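Local coordinates for putative exotoxin (superantigen) (Streptococcus pyogenes, PDB 1TY0), which is a streptococcal superantigen and probable toxin that can use a common surface for T-cell receptor binding and dimerization, and that binds zinc, at residues A[170-175]-A[192-197]; A[137-142]-A[188-193]; A[102-107]-A[122-127]. One frame throughout, in Å; residues are numbered along the deposited sequence.

Along the chain from the N terminus, contact 3 comes first: 102-107 meets 122-127, closing a short loop that contains most of the hairpin of strands 105-110 and 113-119. It is complete before the other two begin. Contact 2 then spans from helix 131-146 to the turn 188-193, a long loop within which strand 168-173 starts contact 1. Contact 1 ends on 192-197, sharing Asp-192 and Asn-193 with contact 2, so the two loops overlap. The central helix joins the set: Lys-137 NZ lies 2.7 Å from Lys-123 O, probably hydrogen-bonded, and Arg-139 packs on Leu-174 and makes a weak hydrogen bond to Asn-173 O. Together they tie the beta-grasp sheet, its helix and connecting segments.

Contact 1: residues A[170-175]-A[192-197]; sequences ESFNLY and DNKTIN
Phe-172 turns the edge of its ring to Lys-194: CD of the lysine lies near the ring plane, 4.4 Å from CZ, so the contact is made by aliphatic chain against ring rim. The other flat group is the carboxylate of Glu-170, which Lys-194 NZ meets at OE1 on the syn side, 20° out of plane and at 3.1 Å. From NZ to OE2 the distance is 3.5 Å, a weak second bond, which makes this a lopsided salt bridge.

The two charged side chains arrive from opposite directions. Glu-170 bends at chi2 (-68°), which swings its carboxylate round to the lysine, whereas Lys-194 is stretched out beyond CG and slides past the phenylalanine edge on its way. Such reach is needed, because the nearest CA atoms across the contact, those of Glu-170 and Lys-194, are 9.9 Å apart and no backbone bond joins the segments. The start of the lysine is itself positioned by an Asx turn: Lys-194 N donates to Asp-192 OD1 at 2.9 Å, approaching from above the carboxylate plane. One residue on, at the start of strand 195-197, Thr-195 OG1 donates to Asn-193 O at 2.9 Å. The nearby carboxylate of Glu-170 would be expected to favour a charged lysine.

The contact is a surface one. His-169, a zinc ligand of this protein although no zinc is bound here, lies about 6 Å from Glu-170 between side chains. Strand 168-173, outermost in the five-stranded sheet, is bonded through Glu-170 and Phe-172 to strand 157-164. Strand 195-197 pairs instead with strand 128-130, and Ile-131, at the start of helix 131-146, touches Glu-170, Phe-172 and Lys-194 alike.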
loop_
_atom_site.group_PDB
_atom_site.type_symbol
_atom_site.label_atom_id
_atom_site.label_comp_id
_atom_site.label_asym_id
_atom_site.label_seq_id
_atom_site.Cartn_x
_atom_site.Cartn_y
_atom_site.Cartn_z
ATOM N N GLU A 170 -12.468 -24.503 -1.364
ATOM C CA GLU A 170 -12.872 -23.103 -1.314
ATOM C C GLU A 170 -12.778 -22.556 -2.730
ATOM O O GLU A 170 -11.838 -22.873 -3.456
ATOM C CB GLU A 170 -11.944 -22.302 -0.395
ATOM C CG GLU A 170 -12.197 -22.483 1.096
ATOM C CD GLU A 170 -13.525 -21.899 1.538
ATOM O OE1 GLU A 170 -14.121 -21.121 0.764
ATOM O OE2 GLU A 170 -13.968 -22.210 2.666
ATOM N N SER A 171 -13.755 -21.745 -3.124
ATOM C CA SER A 171 -13.768 -21.162 -4.461
ATOM C C SER A 171 -14.113 -19.682 -4.367
ATOM O O SER A 171 -15.077 -19.305 -3.698
ATOM C CB SER A 171 -14.792 -21.874 -5.346
ATOM O OG SER A 171 -14.799 -21.325 -6.654
ATOM N N PHE A 172 -13.327 -18.855 -5.052
ATOM C CA PHE A 172 -13.516 -17.408 -5.033
ATOM C C PHE A 172 -13.448 -16.783 -6.415
ATOM O O PHE A 172 -12.579 -17.116 -7.216
ATOM C CB PHE A 172 -12.446 -16.772 -4.148
ATOM C CG PHE A 172 -12.406 -17.338 -2.770
ATOM C CD1 PHE A 172 -13.334 -16.939 -1.816
ATOM C CD2 PHE A 172 -11.475 -18.315 -2.437
ATOM C CE1 PHE A 172 -13.340 -17.506 -0.553
ATOM C CE2 PHE A 172 -11.475 -18.889 -1.175
ATOM C CZ PHE A 172 -12.411 -18.485 -0.229
ATOM N N ASN A 173 -14.372 -15.868 -6.680
ATOM C CA ASN A 173 -14.430 -15.160 -7.951
ATOM C C ASN A 173 -13.270 -14.166 -8.005
ATOM O O ASN A 173 -13.096 -13.361 -7.092
ATOM C CB ASN A 173 -15.773 -14.430 -8.051
ATOM C CG ASN A 173 -15.911 -13.611 -9.318
ATOM O OD1 ASN A 173 -15.160 -13.778 -10.274
ATOM N ND2 ASN A 173 -16.901 -12.727 -9.334
ATOM N N LEU A 174 -12.472 -14.233 -9.065
ATOM C CA LEU A 174 -11.325 -13.338 -9.214
ATOM C C LEU A 174 -11.688 -11.999 -9.845
ATOM O O LEU A 174 -10.888 -11.065 -9.854
ATOM C CB LEU A 174 -10.231 -14.023 -10.041
ATOM C CG LEU A 174 -9.449 -15.112 -9.300
ATOM C CD1 LEU A 174 -8.546 -15.851 -10.277
ATOM C CD2 LEU A 174 -8.631 -14.482 -8.176
ATOM N N TYR A 175 -12.904 -11.906 -10.371
ATOM C CA TYR A 175 -13.361 -10.676 -11.001
ATOM C C TYR A 175 -14.574 -10.166 -10.230
ATOM O O TYR A 175 -15.595 -9.802 -10.812
ATOM C CB TYR A 175 -13.700 -10.959 -12.468
ATOM C CG TYR A 175 -12.464 -11.264 -13.290
ATOM C CD1 TYR A 175 -11.943 -12.561 -13.354
ATOM C CD2 TYR A 175 -11.768 -10.247 -13.931
ATOM C CE1 TYR A 175 -10.749 -12.825 -14.036
ATOM C CE2 TYR A 175 -10.580 -10.499 -14.618
ATOM C CZ TYR A 175 -10.075 -11.785 -14.665
ATOM O OH TYR A 175 -8.888 -12.017 -15.332
ATOM N N ASP A 192 -15.216 -12.371 6.836
ATOM C CA ASP A 192 -15.501 -13.701 7.373
ATOM C C ASP A 192 -14.264 -14.302 8.044
ATOM O O ASP A 192 -14.345 -15.361 8.669
ATOM C CB ASP A 192 -16.027 -14.659 6.292
ATOM C CG ASP A 192 -15.070 -14.834 5.129
ATOM O OD1 ASP A 192 -13.854 -14.626 5.304
ATOM O OD2 ASP A 192 -15.544 -15.204 4.031
ATOM N N ASN A 193 -13.129 -13.620 7.905
ATOM C CA ASN A 193 -11.865 -14.050 8.511
ATOM C C ASN A 193 -11.582 -15.522 8.227
ATOM O O ASN A 193 -11.009 -16.216 9.066
ATOM C CB ASN A 193 -11.916 -13.831 10.034
ATOM C CG ASN A 193 -10.533 -13.655 10.661
ATOM O OD1 ASN A 193 -10.225 -14.252 11.696
ATOM N ND2 ASN A 193 -9.709 -12.820 10.056
ATOM N N LYS A 194 -11.984 -16.003 7.052
ATOM C CA LYS A 194 -11.763 -17.408 6.709
ATOM C C LYS A 194 -10.296 -17.767 6.854
ATOM O O LYS A 194 -9.416 -17.102 6.307
ATOM C CB LYS A 194 -12.252 -17.711 5.292
ATOM C CG LYS A 194 -13.741 -17.986 5.221
ATOM C CD LYS A 194 -14.152 -18.525 3.857
ATOM C CE LYS A 194 -15.616 -18.933 3.860
ATOM N NZ LYS A 194 -16.059 -19.447 2.534
ATOM N N THR A 195 -10.052 -18.848 7.581
ATOM C CA THR A 195 -8.704 -19.284 7.882
ATOM C C THR A 195 -8.439 -20.741 7.513
ATOM O O THR A 195 -9.341 -21.582 7.561
ATOM C CB THR A 195 -8.446 -19.068 9.393
ATOM O OG1 THR A 195 -8.517 -17.665 9.686
ATOM C CG2 THR A 195 -7.103 -19.612 9.811
ATOM N N ILE A 196 -7.191 -21.021 7.151
ATOM C CA ILE A 196 -6.765 -22.364 6.776
ATOM C C ILE A 196 -5.477 -22.728 7.501
ATOM O O ILE A 196 -4.588 -21.890 7.658
ATOM C CB ILE A 196 -6.463 -22.461 5.265
ATOM C CG1 ILE A 196 -7.716 -22.144 4.453
ATOM C CG2 ILE A 196 -5.939 -23.858 4.928
ATOM C CD1 ILE A 196 -7.470 -22.115 2.947
ATOM N N ASN A 197 -5.381 -23.979 7.943
ATOM C CA ASN A 197 -4.166 -24.453 8.595
ATOM C C ASN A 197 -3.326 -25.038 7.463
ATOM O O ASN A 197 -3.795 -25.896 6.717
ATOM C CB ASN A 197 -4.475 -25.546 9.624
ATOM C CG ASN A 197 -5.382 -25.064 10.736
ATOM O OD1 ASN A 197 -5.118 -24.045 11.373
ATOM N ND2 ASN A 197 -6.457 -25.802 10.984
#

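Contact 2: residues A[137-142]-A[188-193]; sequences KIRQYL and KKYKDN
Arg-139 sits on an alpha-helical segment and Lys-189 on a 3-10 turn, as the bonds Tyr-141 N to Lys-137 O (3.0 Å) and Lys-191 N to Lys-188 O (2.9 Å) attest; the CA atoms of Arg-139 and Lys-189 are 15.0 Å apart, with no hydrogen bond between the segments. Side chains alone span this gap. Arg-139 runs extended from CG to NE, and Lys-189 comes from the opposite direction, extended until a bend at chi4 (-77°) turns its amine aside.

At the meeting point Arg-139 NH2 is 3.7 Å from Lys-189 CE and 3.8 Å from Lys-189 NZ. Two cationic groups this close are explained by the acid they share: Asp-176 takes Arg-139 NH1 on OD1 and Lys-189 NZ on OD2, both as salt bridges. A second carboxylate, Asp-135, one helical turn before Arg-139, takes Arg-139 NE on OD1 as a salt bridge and is hydrogen-bonded through OD2 to Tyr-190 OH, which also bonds to Tyr-18 OH. Arginine and tyrosine are thus linked through this acid, with Tyr-190 OH 4.5 Å from Arg-139 NE and oblique to the guanidinium. The Tyr-190 ring is also packed by its own neighbour, since Lys-189 CG lies over the ring centre, 4.0 Å above the plane. The network buries arginine and tyrosine with partners for their polar ends, and the two acids would be expected to keep both basic groups charged.

Helix 5-18 touches Arg-139 through Leu-14 and Tyr-18, while Ile-138 and Leu-142 on the same helix as Arg-139 pack against strand 201-209. A helix packed against one face of a mixed beta sheet is characteristic of the beta-grasp fold, here the C-terminal domain of the staphylococcal and streptococcal superantigen family.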
loop_
_atom_site.group_PDB
_atom_site.type_symbol
_atom_site.label_atom_id
_atom_site.label_comp_id
_atom_site.label_asym_id
_atom_site.label_seq_id
_atom_site.Cartn_x
_atom_site.Cartn_y
_atom_site.Cartn_z
ATOM N N LYS A 137 -1.882 -12.518 -2.309
ATOM C CA LYS A 137 -0.626 -12.928 -2.923
ATOM C C LYS A 137 -0.801 -13.579 -4.283
ATOM O O LYS A 137 -0.053 -13.278 -5.209
ATOM C CB LYS A 137 0.144 -13.850 -1.977
ATOM C CG LYS A 137 0.615 -13.121 -0.724
ATOM C CD LYS A 137 1.463 -13.992 0.199
ATOM C CE LYS A 137 2.056 -13.122 1.306
ATOM N NZ LYS A 137 2.789 -13.904 2.340
ATOM N N ILE A 138 -1.795 -14.451 -4.414
ATOM C CA ILE A 138 -2.029 -15.104 -5.695
ATOM C C ILE A 138 -2.516 -14.100 -6.739
ATOM O O ILE A 138 -2.110 -14.164 -7.897
ATOM C CB ILE A 138 -3.045 -16.263 -5.573
ATOM C CG1 ILE A 138 -3.185 -16.973 -6.923
ATOM C CG2 ILE A 138 -4.384 -15.738 -5.109
ATOM C CD1 ILE A 138 -3.959 -18.268 -6.845
ATOM N N ARG A 139 -3.373 -13.161 -6.349
ATOM C CA ARG A 139 -3.829 -12.172 -7.327
ATOM C C ARG A 139 -2.649 -11.334 -7.799
ATOM O O ARG A 139 -2.515 -11.049 -8.991
ATOM C CB ARG A 139 -4.911 -11.261 -6.740
ATOM C CG ARG A 139 -6.230 -11.976 -6.523
ATOM C CD ARG A 139 -7.363 -11.011 -6.227
ATOM N NE ARG A 139 -8.477 -11.715 -5.603
ATOM C CZ ARG A 139 -9.760 -11.447 -5.816
ATOM N NH1 ARG A 139 -10.120 -10.485 -6.657
ATOM N NH2 ARG A 139 -10.685 -12.137 -5.167
ATOM N N GLN A 140 -1.784 -10.940 -6.871
ATOM C CA GLN A 140 -0.616 -10.158 -7.249
ATOM C C GLN A 140 0.258 -10.955 -8.219
ATOM O O GLN A 140 0.765 -10.409 -9.200
ATOM C CB GLN A 140 0.189 -9.765 -6.013
ATOM C CG GLN A 140 -0.141 -8.374 -5.483
ATOM C CD GLN A 140 0.197 -7.276 -6.478
ATOM O OE1 GLN A 140 1.204 -7.350 -7.180
ATOM N NE2 GLN A 140 -0.639 -6.242 -6.533
ATOM N N TYR A 141 0.435 -12.244 -7.947
ATOM C CA TYR A 141 1.240 -13.087 -8.823
ATOM C C TYR A 141 0.605 -13.109 -10.208
ATOM O O TYR A 141 1.286 -12.939 -11.223
ATOM C CB TYR A 141 1.321 -14.514 -8.280
ATOM C CG TYR A 141 2.015 -15.473 -9.225
ATOM C CD1 TYR A 141 3.398 -15.422 -9.411
ATOM C CD2 TYR A 141 1.286 -16.400 -9.962
ATOM C CE1 TYR A 141 4.037 -16.272 -10.312
ATOM C CE2 TYR A 141 1.914 -17.256 -10.870
ATOM C CZ TYR A 141 3.288 -17.184 -11.039
ATOM O OH TYR A 141 3.914 -18.018 -11.942
ATOM N N LEU A 142 -0.706 -13.323 -10.242
ATOM C CA LEU A 142 -1.444 -13.363 -11.501
ATOM C C LEU A 142 -1.423 -12.013 -12.213
ATOM O O LEU A 142 -1.362 -11.952 -13.442
ATOM C CB LEU A 142 -2.887 -13.807 -11.246
ATOM C CG LEU A 142 -3.041 -15.260 -10.781
ATOM C CD1 LEU A 142 -4.475 -15.535 -10.395
ATOM C CD2 LEU A 142 -2.592 -16.201 -11.893
ATOM N N LYS A 188 -14.545 -6.270 1.697
ATOM C CA LYS A 188 -15.524 -6.666 2.703
ATOM C C LYS A 188 -15.688 -8.176 2.823
ATOM O O LYS A 188 -16.013 -8.682 3.893
ATOM C CB LYS A 188 -16.882 -6.011 2.420
ATOM C CG LYS A 188 -17.316 -5.033 3.508
ATOM C CD LYS A 188 -18.563 -4.260 3.110
ATOM C CE LYS A 188 -19.068 -3.391 4.252
ATOM N NZ LYS A 188 -18.045 -2.425 4.736
ATOM N N LYS A 189 -15.457 -8.895 1.731
ATOM C CA LYS A 189 -15.580 -10.349 1.764
ATOM C C LYS A 189 -14.666 -10.957 2.824
ATOM O O LYS A 189 -14.988 -11.993 3.411
ATOM C CB LYS A 189 -15.252 -10.951 0.388
ATOM C CG LYS A 189 -13.884 -10.555 -0.178
ATOM C CD LYS A 189 -13.569 -11.349 -1.454
ATOM C CE LYS A 189 -12.262 -10.916 -2.106
ATOM N NZ LYS A 189 -12.373 -9.642 -2.865
ATOM N N TYR A 190 -13.544 -10.296 3.103
ATOM C CA TYR A 190 -12.597 -10.823 4.076
ATOM C C TYR A 190 -13.068 -10.708 5.520
ATOM O O TYR A 190 -12.385 -11.165 6.428
ATOM C CB TYR A 190 -11.220 -10.147 3.919
ATOM C CG TYR A 190 -10.612 -10.282 2.535
ATOM C CD1 TYR A 190 -10.532 -11.523 1.906
ATOM C CD2 TYR A 190 -10.105 -9.166 1.858
ATOM C CE1 TYR A 190 -9.968 -11.661 0.639
ATOM C CE2 TYR A 190 -9.535 -9.290 0.581
ATOM C CZ TYR A 190 -9.472 -10.546 -0.018
ATOM O OH TYR A 190 -8.913 -10.690 -1.266
ATOM N N LYS A 191 -14.229 -10.102 5.739
ATOM C CA LYS A 191 -14.733 -9.982 7.099
ATOM C C LYS A 191 -15.065 -11.353 7.684
ATOM O O LYS A 191 -15.181 -11.491 8.901
ATOM C CB LYS A 191 -15.965 -9.074 7.154
ATOM C CG LYS A 191 -15.644 -7.616 6.903
ATOM C CD LYS A 191 -16.878 -6.731 7.013
ATOM C CE LYS A 191 -17.519 -6.836 8.384
ATOM N NZ LYS A 191 -18.581 -5.800 8.553
ATOM N N ASP A 192 -15.216 -12.371 6.836
ATOM C CA ASP A 192 -15.501 -13.701 7.373
ATOM C C ASP A 192 -14.264 -14.302 8.044
ATOM O O ASP A 192 -14.345 -15.361 8.669
ATOM C CB ASP A 192 -16.027 -14.659 6.292
ATOM C CG ASP A 192 -15.070 -14.834 5.129
ATOM O OD1 ASP A 192 -13.854 -14.626 5.304
ATOM O OD2 ASP A 192 -15.544 -15.204 4.031
ATOM N N ASN A 193 -13.129 -13.620 7.905
ATOM C CA ASN A 193 -11.865 -14.050 8.511
ATOM C C ASN A 193 -11.582 -15.522 8.227
ATOM O O ASN A 193 -11.009 -16.216 9.066
ATOM C CB ASN A 193 -11.916 -13.831 10.034
ATOM C CG ASN A 193 -10.533 -13.655 10.661
ATOM O OD1 ASN A 193 -10.225 -14.252 11.696
ATOM N ND2 ASN A 193 -9.709 -12.820 10.056
#

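Contact 3: residues A[102-107]-A[122-127]; sequences SKIVGN and IKIDKP
Ser-102 and Ile-124 are bridged by water 1, which donates to Ser-102 O at 2.9 Å and accepts from Ile-124 N at 3.0 Å. This water joins the lead-in to strand 105-110 of the beta-grasp domain to the loop that leaves strand 113-119 for the short strand 128-130. No direct hydrogen bond links the two segments, whose nearest CA atoms, those of Ile-104 and Lys-123, are 7.1 Å apart.

Apart from the water the contact is van der Waals packing of Ile-104, whose side chain points toward the loop, on the loop backbone and its isoleucines. CG1 is anti to its carbonyl carbon (chi1 -62°) and the chain is extended from there, which sets CD1 over the backbone at Lys-123, facing Ile-122 and Ile-124. Ile-122 and Ile-124 in turn touch Phe-134 of helix 131-146, while Ile-104 also rests on Phe-201 and Phe-204 of strand 201-209. The cluster thus sits where sheet, loop and helix converge, and the side chain of Ile-104 is about 7 Å from that of His-203, a zinc-binding residue that carries no zinc here. Ile-104 CD1 lies 4.2 Å from Ile-122 CG1 and 4.1 Å from Ile-124 CG1.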
loop_
_atom_site.group_PDB
_atom_site.type_symbol
_atom_site.label_atom_id
_atom_site.label_comp_id
_atom_site.label_asym_id
_atom_site.label_seq_id
_atom_site.Cartn_x
_atom_site.Cartn_y
_atom_site.Cartn_z
ATOM N N SER A 102 6.805 -24.252 4.139
ATOM C CA SER A 102 6.014 -25.264 3.458
ATOM C C SER A 102 5.881 -24.932 1.978
ATOM O O SER A 102 5.823 -23.763 1.590
ATOM C CB SER A 102 4.628 -25.366 4.094
ATOM O OG SER A 102 3.867 -26.394 3.485
ATOM N N LYS A 103 5.827 -25.974 1.158
ATOM C CA LYS A 103 5.718 -25.828 -0.285
ATOM C C LYS A 103 4.276 -25.568 -0.712
ATOM O O LYS A 103 3.354 -26.238 -0.249
ATOM C CB LYS A 103 6.248 -27.099 -0.954
ATOM C CG LYS A 103 6.315 -27.057 -2.469
ATOM C CD LYS A 103 6.902 -28.351 -3.016
ATOM C CE LYS A 103 7.091 -28.283 -4.523
ATOM N NZ LYS A 103 7.669 -29.540 -5.075
ATOM N N ILE A 104 4.086 -24.584 -1.586
ATOM C CA ILE A 104 2.754 -24.256 -2.087
ATOM C C ILE A 104 2.720 -24.532 -3.586
ATOM O O ILE A 104 3.396 -23.866 -4.369
ATOM C CB ILE A 104 2.395 -22.775 -1.821
ATOM C CG1 ILE A 104 2.379 -22.514 -0.313
ATOM C CG2 ILE A 104 1.034 -22.448 -2.432
ATOM C CD1 ILE A 104 2.104 -21.069 0.067
ATOM N N VAL A 105 1.932 -25.525 -3.975
ATOM C CA VAL A 105 1.820 -25.918 -5.370
ATOM C C VAL A 105 0.396 -25.739 -5.868
ATOM O O VAL A 105 -0.562 -25.931 -5.120
ATOM C CB VAL A 105 2.232 -27.397 -5.554
ATOM C CG1 VAL A 105 2.130 -27.795 -7.019
ATOM C CG2 VAL A 105 3.646 -27.603 -5.044
ATOM N N GLY A 106 0.264 -25.365 -7.135
ATOM C CA GLY A 106 -1.055 -25.173 -7.703
ATOM C C GLY A 106 -1.086 -25.385 -9.199
ATOM O O GLY A 106 -0.042 -25.481 -9.849
ATOM N N ASN A 107 -2.296 -25.460 -9.742
ATOM C CA ASN A 107 -2.494 -25.660 -11.170
ATOM C C ASN A 107 -3.116 -24.421 -11.785
ATOM O O ASN A 107 -4.014 -23.811 -11.204
ATOM C CB ASN A 107 -3.423 -26.848 -11.426
ATOM C CG ASN A 107 -2.841 -28.158 -10.946
ATOM O OD1 ASN A 107 -1.787 -28.589 -11.414
ATOM N ND2 ASN A 107 -3.526 -28.802 -10.007
ATOM N N ILE A 122 3.858 -18.149 -4.625
ATOM C CA ILE A 122 3.714 -17.253 -3.488
ATOM C C ILE A 122 4.282 -17.967 -2.269
ATOM O O ILE A 122 4.496 -19.180 -2.289
ATOM C CB ILE A 122 2.233 -16.901 -3.200
ATOM C CG1 ILE A 122 1.452 -18.164 -2.827
ATOM C CG2 ILE A 122 1.620 -16.213 -4.413
ATOM C CD1 ILE A 122 0.050 -17.888 -2.323
ATOM N N LYS A 123 4.535 -17.218 -1.206
ATOM C CA LYS A 123 5.062 -17.827 -0.000
ATOM C C LYS A 123 4.305 -17.343 1.228
ATOM O O LYS A 123 3.992 -16.159 1.359
ATOM C CB LYS A 123 6.557 -17.522 0.143
ATOM C CG LYS A 123 7.239 -18.309 1.258
ATOM C CD LYS A 123 8.757 -18.229 1.171
ATOM C CE LYS A 123 9.414 -19.169 2.175
ATOM N NZ LYS A 123 10.894 -19.218 2.015
ATOM N N ILE A 124 3.994 -18.284 2.111
ATOM C CA ILE A 124 3.291 -17.998 3.356
ATOM C C ILE A 124 4.099 -18.674 4.458
ATOM O O ILE A 124 4.267 -19.890 4.444
ATOM C CB ILE A 124 1.858 -18.565 3.323
ATOM C CG1 ILE A 124 1.045 -17.823 2.258
ATOM C CG2 ILE A 124 1.201 -18.431 4.694
ATOM C CD1 ILE A 124 -0.388 -18.296 2.130
ATOM N N ASP A 125 4.598 -17.875 5.398
ATOM C CA ASP A 125 5.426 -18.378 6.494
ATOM C C ASP A 125 4.697 -18.771 7.779
ATOM O O ASP A 125 5.292 -19.384 8.668
ATOM C CB ASP A 125 6.511 -17.350 6.822
ATOM C CG ASP A 125 7.564 -17.247 5.732
ATOM O OD1 ASP A 125 7.574 -18.105 4.823
ATOM O OD2 ASP A 125 8.389 -16.311 5.787
ATOM N N LYS A 126 3.421 -18.424 7.891
ATOM C CA LYS A 126 2.674 -18.781 9.091
ATOM C C LYS A 126 1.970 -20.127 8.916
ATOM O O LYS A 126 1.516 -20.464 7.822
ATOM C CB LYS A 126 1.671 -17.670 9.450
ATOM C CG LYS A 126 0.835 -17.157 8.292
ATOM C CD LYS A 126 -0.159 -16.076 8.740
ATOM C CE LYS A 126 0.527 -14.753 9.068
ATOM N NZ LYS A 126 1.195 -14.137 7.881
ATOM N N PRO A 127 1.891 -20.926 9.996
ATOM C CA PRO A 127 1.250 -22.248 9.987
ATOM C C PRO A 127 -0.270 -22.195 9.857
ATOM O O PRO A 127 -0.903 -23.170 9.447
ATOM C CB PRO A 127 1.710 -22.857 11.310
ATOM C CG PRO A 127 1.797 -21.660 12.205
ATOM C CD PRO A 127 2.491 -20.651 11.315
HETATM O O HOH W 1 5.354 -20.915 1.655
#